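Local coordinates for protein putative Glycerophosphoryl diester phosphodiesterase (Silicibacter pomeroyi, PDB 3L12) that belongs to the glycerophosphoryl diester phosphodiesterase family of TIM-barrel proteins and carries a bound magnesium ion, its function not being established for this member, at residues 113-118 / 295-300; 165-170 / 190-195; 259-264 / 288-293. All coordinates share one frame; numbering follows the deposited sequence. Where two conformers were deposited one is given.

Interaction 1: residues 113-118 / 295-300; sequences RRFPDQ and TDYPGR
Asp296 OD2, at the edge of the Phe115 ring, is gripped from several directions: Arg27 makes a salt bridge to it, Asn277 a hydrogen bond, and a water donates to it over 3.1 Å between the water oxygen and OD2. OD1 of the same carboxylate is hydrogen-bonded to His23 ND1. In the modelled conformer of Arg114, one of two, the water also accepts from Arg114 NH2 in the guanidinium plane, so this bridge is less certain. Between these polar links sits the Phe115 ring. Its CE1 comes within 3.6 Å of Asp296 OD2, with ring and carboxylate planes 81° apart, and its CD1 lies 3.6 Å from Tyr297 OH. With CG anti to its carbonyl carbon (chi1 -64°), Tyr297 sends its hydroxyl across to a second water, which donates to Arg114 O at 2.7 Å from that oxygen. In this TIM-barrel protein the contact joins the turn 115-118 to the end of strand 292-295, beside the second subunit, whose Arg300 and Asp117 pair with Asp117 and Arg300 of this chain. His23, Arg27, Asn277 and one water probably restrict the rotation of the carboxylate, and the polar groups of the two segments meet through water around the Phe115 edge.

Interaction 2: residues 165-170 / 190-195; sequences EMVAAV and WALLGE
Val167 and Leu192 point at one another from neighbouring helices; the two side chains run antiparallel and overlap along their sides, so the contact is made by flanks of branched groups. The closest approach joins Val167 CG2 to Leu192 CD1 at 3.7 Å, and Leu192 CG follows at 3.9 Å from the same methyl. Leu192 holds CG anti to its backbone N (chi1 -158°), which carries its fork out towards the 165-170 helix, where the two methyls divide the work. CD1 takes the valine, while CD2 turns to the selenium of selenomethionine Met166, 4.3 Å from SE. Glu195 touches the same valine methyl with its aliphatic part, its CG 4.1 Å from Val167 CG2 and approaching roughly at right angles to Leu192 CD1. A bend at chi2 (62°) turns the chain beyond that carbon, and the carboxylate finds its partners within its own helix, a salt bridge to Arg198 and a hydrogen bond to Gln199.

The two helices, 160-176 and 190-199, are successive outer helices of the barrel, with strand 183-187 between them in the chain; this is a beta-alpha-beta-alpha succession of the TIM-barrel kind. The axes of the segments 165-170 and 190-195 approach to 10.3 Å, with a signed crossing angle of -57°. Met166 also reaches strand 48-55 through Met55, and Val167 packs on Cys196 and Gln199.

Across this interface the side-chain contacts are made by carbon and selenium, consistent with packing by shape and dispersion between these side chains, while Glu195 contributes its methylene and pairs its carboxylate within its own helix.

Interaction 3: residues 259-264 / 288-293; sequences ELVAEA and TGVDGI
Val261 holds CG1 anti to its backbone N (chi1 168°), a rotation that sends its two methyls to different parts of the 288-290 backbone and side chains. CG1 rests against two successive carbonyl oxygens, 3.8 Å from Thr288 O and equally far from Gly289 O. CG2 instead meets Val290 CG1, also at 3.8 Å. Val290 keeps CG1 anti to its own carbonyl carbon (chi1 -63°), and the two valine side chains stand roughly perpendicular, methyl against methyl.

What presents these groups is the end of helix 279-288. Gly289, with positive phi (91°), closes it in a Schellman motif and turns the chain towards strand 292-295. In the beta/alpha order of a TIM barrel, helix 279-288 leads to strand 292-295, and here the chain makes that passage through this turn, beside the preceding outer helix, 258-266. Segment 288-293 therefore spans the turn and the beginning of a strand paired in parallel with 270-273 and with 19-23.

In the modelled conformer of Thr288, one of two, OG1 is turned back to its own helix, bonding with Met285 O, and Val290 N makes only a weak bond to it. Val290 also packs on Val271 and Thr273 of strand 270-273, so the valine pair lies between helix and sheet. Asp291 fastens the next step of the chain, its OD1 accepting from Val271 N and from His265 NE2, the latter side chain lying on the same helix as Val261.

The three contacts join different parts of one TIM barrel, interaction 1 with water-mediated polar links and interactions 2 and 3 mainly with apolar packing. Interactions 2 and 3 follow each other in sequence, and both are nested inside the long loop that interaction 1 closes. Interactions 1 and 2 lie on opposite sides of the chain's centre, their own centres 31 Å apart; the centres of interactions 2 and 3 are 27 Å apart. Segments 288-293 and 295-300 adjoin along the chain through strand 292-295, yet the centres of interactions 1 and 3 are 24 Å apart. The magnesium ion, bound by Glu50, Asp52 and Glu149, is about 9 Å from the side chain of Asp296 and about 11 Å from that of Met166.

Interaction 1: residues 113-118 / 295-300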
# COMPACT_ATOMS: atom_id res chain seq x y z
N ARG A 113 11.92 12.49 2.88
CA ARG A 113 10.95 13.16 3.73
C ARG A 113 9.64 13.45 3.02
O ARG A 113 8.62 13.66 3.70
CB ARG A 113 11.51 14.44 4.37
CG ARG A 113 12.48 14.14 5.51
CD ARG A 113 12.85 15.44 6.30
NE ARG A 113 13.47 16.44 5.44
CZ ARG A 113 14.77 16.49 5.12
NH1 ARG A 113 15.62 15.60 5.64
NH2 ARG A 113 15.22 17.43 4.32
N ARG A 114 9.68 13.54 1.69
CA ARG A 114 8.44 13.76 0.93
C ARG A 114 7.52 12.55 1.08
O ARG A 114 6.28 12.74 1.12
CB ARG A 114 8.71 13.97 -0.55
CG ARG A 114 9.39 15.23 -0.89
CD ARG A 114 9.73 15.25 -2.32
NE ARG A 114 8.61 15.23 -3.24
CZ ARG A 114 8.77 15.29 -4.57
NH1 ARG A 114 10.00 15.42 -5.12
NH2 ARG A 114 7.74 15.27 -5.34
N PHE A 115 8.07 11.33 1.19
CA PHE A 115 7.31 10.08 1.19
C PHE A 115 7.73 9.22 2.41
O PHE A 115 8.28 8.10 2.28
CB PHE A 115 7.52 9.32 -0.11
CG PHE A 115 7.29 10.17 -1.32
CD1 PHE A 115 5.99 10.58 -1.64
CD2 PHE A 115 8.34 10.68 -2.08
CE1 PHE A 115 5.76 11.39 -2.70
CE2 PHE A 115 8.06 11.51 -3.18
CZ PHE A 115 6.78 11.84 -3.47
N PRO A 116 7.37 9.71 3.62
CA PRO A 116 7.83 9.08 4.86
C PRO A 116 7.14 7.75 5.22
O PRO A 116 7.62 7.00 6.08
CB PRO A 116 7.55 10.14 5.92
CG PRO A 116 6.35 10.92 5.36
CD PRO A 116 6.53 10.91 3.84
N ASP A 117 6.03 7.49 4.55
CA ASP A 117 5.23 6.33 4.84
C ASP A 117 5.38 5.20 3.83
O ASP A 117 4.80 4.11 3.99
CB ASP A 117 3.77 6.75 4.92
CG ASP A 117 3.46 7.65 6.10
OD1 ASP A 117 4.29 7.93 7.01
OD2 ASP A 117 2.27 8.07 6.06
N GLN A 118 6.29 5.37 2.88
CA GLN A 118 6.54 4.39 1.85
C GLN A 118 7.24 3.19 2.48
O GLN A 118 8.20 3.37 3.23
CB GLN A 118 7.43 5.02 0.77
CG GLN A 118 7.76 4.06 -0.36
CD GLN A 118 8.83 4.62 -1.27
OE1 GLN A 118 9.97 4.22 -1.14
NE2 GLN A 118 8.46 5.47 -2.27
N THR A 295 -1.52 10.82 -9.29
CA THR A 295 -1.26 10.97 -7.86
C THR A 295 -0.26 9.92 -7.29
O THR A 295 -0.24 8.77 -7.67
CB THR A 295 -2.59 10.91 -7.05
OG1 THR A 295 -2.34 11.22 -5.65
CG2 THR A 295 -3.30 9.52 -7.23
N ASP A 296 0.53 10.36 -6.31
CA ASP A 296 1.36 9.47 -5.52
C ASP A 296 0.58 8.68 -4.44
O ASP A 296 1.09 7.70 -3.87
CB ASP A 296 2.46 10.28 -4.80
CG ASP A 296 3.45 10.91 -5.78
OD1 ASP A 296 3.88 10.21 -6.68
OD2 ASP A 296 3.82 12.09 -5.60
N TYR A 297 -0.69 9.11 -4.21
CA TYR A 297 -1.55 8.56 -3.14
C TYR A 297 -2.90 8.17 -3.72
O TYR A 297 -3.88 8.89 -3.55
CB TYR A 297 -1.74 9.59 -2.03
CG TYR A 297 -0.45 9.94 -1.33
CD1 TYR A 297 -0.01 9.17 -0.24
CD2 TYR A 297 0.32 11.01 -1.75
CE1 TYR A 297 1.21 9.46 0.41
CE2 TYR A 297 1.54 11.28 -1.13
CZ TYR A 297 1.97 10.54 -0.07
OH TYR A 297 3.16 10.83 0.61
N PRO A 298 -2.94 7.04 -4.41
CA PRO A 298 -4.24 6.66 -5.05
C PRO A 298 -5.37 6.45 -4.05
O PRO A 298 -6.50 6.86 -4.34
CB PRO A 298 -3.91 5.36 -5.80
CG PRO A 298 -2.47 5.17 -5.73
CD PRO A 298 -1.84 6.15 -4.81
N GLY A 299 -5.12 5.83 -2.89
CA GLY A 299 -6.21 5.63 -1.94
C GLY A 299 -6.79 6.95 -1.47
O GLY A 299 -7.99 7.08 -1.33
N ARG A 300 -5.92 7.92 -1.12
CA ARG A 300 -6.33 9.25 -0.70
C ARG A 300 -7.23 9.88 -1.75
O ARG A 300 -8.27 10.49 -1.41
CB ARG A 300 -5.09 10.09 -0.46
CG ARG A 300 -5.41 11.51 -0.05
CD ARG A 300 -4.13 12.34 0.10
NE ARG A 300 -3.29 11.76 1.16
CZ ARG A 300 -2.03 12.15 1.39
NH1 ARG A 300 -1.42 13.05 0.61
NH2 ARG A 300 -1.36 11.62 2.41
O HOH W 1 4.01 13.64 -0.08
O HOH W 2 4.90 14.94 -4.96

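Interaction 2: residues 165-170 / 190-195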
# COMPACT_ATOMS: atom_id res chain seq x y z
N GLU A 165 15.80 5.70 -32.28
CA GLU A 165 16.07 4.36 -31.78
C GLU A 165 15.37 4.13 -30.44
O GLU A 165 14.89 3.04 -30.17
CB GLU A 165 17.55 4.11 -31.63
CG GLU A 165 18.29 3.89 -32.97
CD GLU A 165 19.80 3.98 -32.82
OE1 GLU A 165 20.29 3.94 -31.68
OE2 GLU A 165 20.48 4.10 -33.85
N MSE A 166 15.34 5.15 -29.60
CA MSE A 166 14.63 5.03 -28.30
C MSE A 166 13.17 4.70 -28.54
O MSE A 166 12.61 3.76 -27.98
CB MSE A 166 14.74 6.31 -27.49
CG MSE A 166 13.77 6.33 -26.30
SE MSE A 166 14.13 7.74 -25.07
CE MSE A 166 13.29 6.83 -23.68
N VAL A 167 12.55 5.50 -29.41
CA VAL A 167 11.15 5.31 -29.74
C VAL A 167 10.93 3.90 -30.30
O VAL A 167 10.04 3.19 -29.85
CB VAL A 167 10.64 6.42 -30.71
CG1 VAL A 167 9.21 6.06 -31.24
CG2 VAL A 167 10.61 7.76 -30.01
N ALA A 168 11.79 3.46 -31.19
CA ALA A 168 11.62 2.14 -31.80
C ALA A 168 11.74 1.00 -30.78
O ALA A 168 11.03 -0.03 -30.87
CB ALA A 168 12.61 1.95 -32.96
N ALA A 169 12.68 1.17 -29.85
CA ALA A 169 12.91 0.20 -28.81
C ALA A 169 11.71 0.09 -27.84
O ALA A 169 11.31 -1.00 -27.49
CB ALA A 169 14.24 0.55 -28.06
N VAL A 170 11.18 1.23 -27.43
CA VAL A 170 9.99 1.27 -26.60
C VAL A 170 8.83 0.59 -27.34
O VAL A 170 8.13 -0.27 -26.81
CB VAL A 170 9.67 2.71 -26.19
CG1 VAL A 170 8.29 2.83 -25.58
CG2 VAL A 170 10.75 3.21 -25.23
N TRP A 190 8.38 17.19 -26.71
CA TRP A 190 7.35 17.29 -27.70
C TRP A 190 7.85 16.87 -29.08
O TRP A 190 7.09 16.32 -29.86
CB TRP A 190 6.80 18.70 -27.68
CG TRP A 190 5.91 19.05 -26.49
CD1 TRP A 190 5.82 18.39 -25.31
CD2 TRP A 190 5.06 20.20 -26.38
NE1 TRP A 190 4.92 19.02 -24.48
CE2 TRP A 190 4.45 20.14 -25.11
CE3 TRP A 190 4.71 21.23 -27.25
CZ2 TRP A 190 3.50 21.07 -24.69
CZ3 TRP A 190 3.79 22.18 -26.82
CH2 TRP A 190 3.19 22.08 -25.54
N ALA A 191 9.13 17.12 -29.37
CA ALA A 191 9.66 16.69 -30.65
C ALA A 191 9.64 15.18 -30.71
O ALA A 191 9.31 14.63 -31.74
CB ALA A 191 11.09 17.26 -30.90
N LEU A 192 9.96 14.53 -29.60
CA LEU A 192 9.95 13.08 -29.50
C LEU A 192 8.54 12.52 -29.74
O LEU A 192 8.40 11.46 -30.33
CB LEU A 192 10.52 12.58 -28.16
CG LEU A 192 11.05 11.13 -28.09
CD1 LEU A 192 12.28 10.91 -29.00
CD2 LEU A 192 11.37 10.72 -26.62
N LEU A 193 7.51 13.25 -29.30
CA LEU A 193 6.13 12.82 -29.51
C LEU A 193 5.80 12.85 -31.02
O LEU A 193 5.03 12.03 -31.50
CB LEU A 193 5.13 13.65 -28.69
CG LEU A 193 5.24 13.50 -27.18
CD1 LEU A 193 4.36 14.54 -26.48
CD2 LEU A 193 4.89 12.06 -26.74
N GLY A 194 6.40 13.77 -31.76
CA GLY A 194 6.24 13.79 -33.21
C GLY A 194 6.81 12.52 -33.83
O GLY A 194 6.23 11.99 -34.78
N GLU A 195 7.94 12.07 -33.31
CA GLU A 195 8.59 10.84 -33.76
C GLU A 195 7.74 9.63 -33.36
O GLU A 195 7.56 8.71 -34.16
CB GLU A 195 10.02 10.75 -33.24
CG GLU A 195 10.83 9.53 -33.69
CD GLU A 195 11.04 9.45 -35.19
OE1 GLU A 195 11.06 10.50 -35.88
OE2 GLU A 195 11.17 8.31 -35.71

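Interaction 3: residues 259-264 / 288-293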
# COMPACT_ATOMS: atom_id res chain seq x y z
N GLU A 259 -11.02 27.35 -16.95
CA GLU A 259 -11.12 27.94 -18.28
C GLU A 259 -10.13 27.23 -19.22
O GLU A 259 -10.52 26.88 -20.34
CB GLU A 259 -10.96 29.48 -18.26
CG GLU A 259 -9.94 30.09 -17.26
CD GLU A 259 -10.40 30.06 -15.76
OE1 GLU A 259 -9.75 30.70 -14.91
OE2 GLU A 259 -11.39 29.38 -15.43
N LEU A 260 -8.88 27.00 -18.76
CA LEU A 260 -7.90 26.26 -19.58
C LEU A 260 -8.40 24.83 -19.83
O LEU A 260 -8.26 24.34 -20.93
CB LEU A 260 -6.49 26.25 -18.99
CG LEU A 260 -5.60 27.47 -19.20
CD1 LEU A 260 -4.44 27.54 -18.18
CD2 LEU A 260 -5.07 27.55 -20.68
N VAL A 261 -8.99 24.17 -18.82
CA VAL A 261 -9.53 22.82 -19.01
C VAL A 261 -10.68 22.82 -20.01
O VAL A 261 -10.74 21.96 -20.91
CB VAL A 261 -9.98 22.17 -17.67
CG1 VAL A 261 -10.82 20.90 -17.95
CG2 VAL A 261 -8.79 21.92 -16.73
N ALA A 262 -11.61 23.77 -19.89
CA ALA A 262 -12.70 23.84 -20.87
C ALA A 262 -12.18 24.20 -22.28
O ALA A 262 -12.67 23.66 -23.28
CB ALA A 262 -13.75 24.85 -20.41
N GLU A 263 -11.17 25.07 -22.38
CA GLU A 263 -10.57 25.38 -23.69
C GLU A 263 -10.00 24.11 -24.33
O GLU A 263 -10.19 23.85 -25.53
CB GLU A 263 -9.44 26.41 -23.57
CG GLU A 263 -8.87 26.84 -24.93
CD GLU A 263 -7.72 27.81 -24.82
OE1 GLU A 263 -7.41 28.24 -23.69
OE2 GLU A 263 -7.10 28.12 -25.87
N ALA A 264 -9.32 23.31 -23.51
CA ALA A 264 -8.76 22.04 -23.96
C ALA A 264 -9.88 21.07 -24.38
O ALA A 264 -9.77 20.44 -25.40
CB ALA A 264 -7.86 21.42 -22.87
N THR A 288 -12.26 21.25 -11.29
CA THR A 288 -11.98 21.92 -12.53
C THR A 288 -12.58 21.12 -13.67
O THR A 288 -12.73 21.63 -14.78
CB THR A 288 -10.48 22.10 -12.78
OG1 THR A 288 -9.89 20.81 -12.95
CG2 THR A 288 -9.83 22.83 -11.62
N GLY A 289 -12.91 19.86 -13.44
CA GLY A 289 -13.40 19.09 -14.57
C GLY A 289 -12.31 18.33 -15.36
O GLY A 289 -12.59 17.85 -16.42
N VAL A 290 -11.10 18.19 -14.83
CA VAL A 290 -10.08 17.40 -15.51
C VAL A 290 -10.61 15.99 -15.69
O VAL A 290 -11.45 15.50 -14.88
CB VAL A 290 -8.71 17.40 -14.74
CG1 VAL A 290 -8.12 18.81 -14.65
CG2 VAL A 290 -8.85 16.75 -13.34
N ASP A 291 -10.10 15.34 -16.72
CA ASP A 291 -10.48 13.97 -17.01
C ASP A 291 -9.86 13.02 -16.00
O ASP A 291 -10.49 12.00 -15.67
CB ASP A 291 -10.02 13.58 -18.39
CG ASP A 291 -10.75 14.34 -19.46
OD1 ASP A 291 -10.23 15.42 -19.86
OD2 ASP A 291 -11.82 13.91 -19.83
N GLY A 292 -8.69 13.36 -15.50
CA GLY A 292 -8.00 12.46 -14.57
C GLY A 292 -6.92 13.16 -13.78
O GLY A 292 -6.48 14.24 -14.14
N ILE A 293 -6.56 12.49 -12.68
CA ILE A 293 -5.56 12.94 -11.72
C ILE A 293 -4.49 11.91 -11.51
O ILE A 293 -4.80 10.73 -11.20
CB ILE A 293 -6.24 13.21 -10.36
CG1 ILE A 293 -7.21 14.35 -10.49
CG2 ILE A 293 -5.21 13.58 -9.28
CD1 ILE A 293 -8.12 14.52 -9.23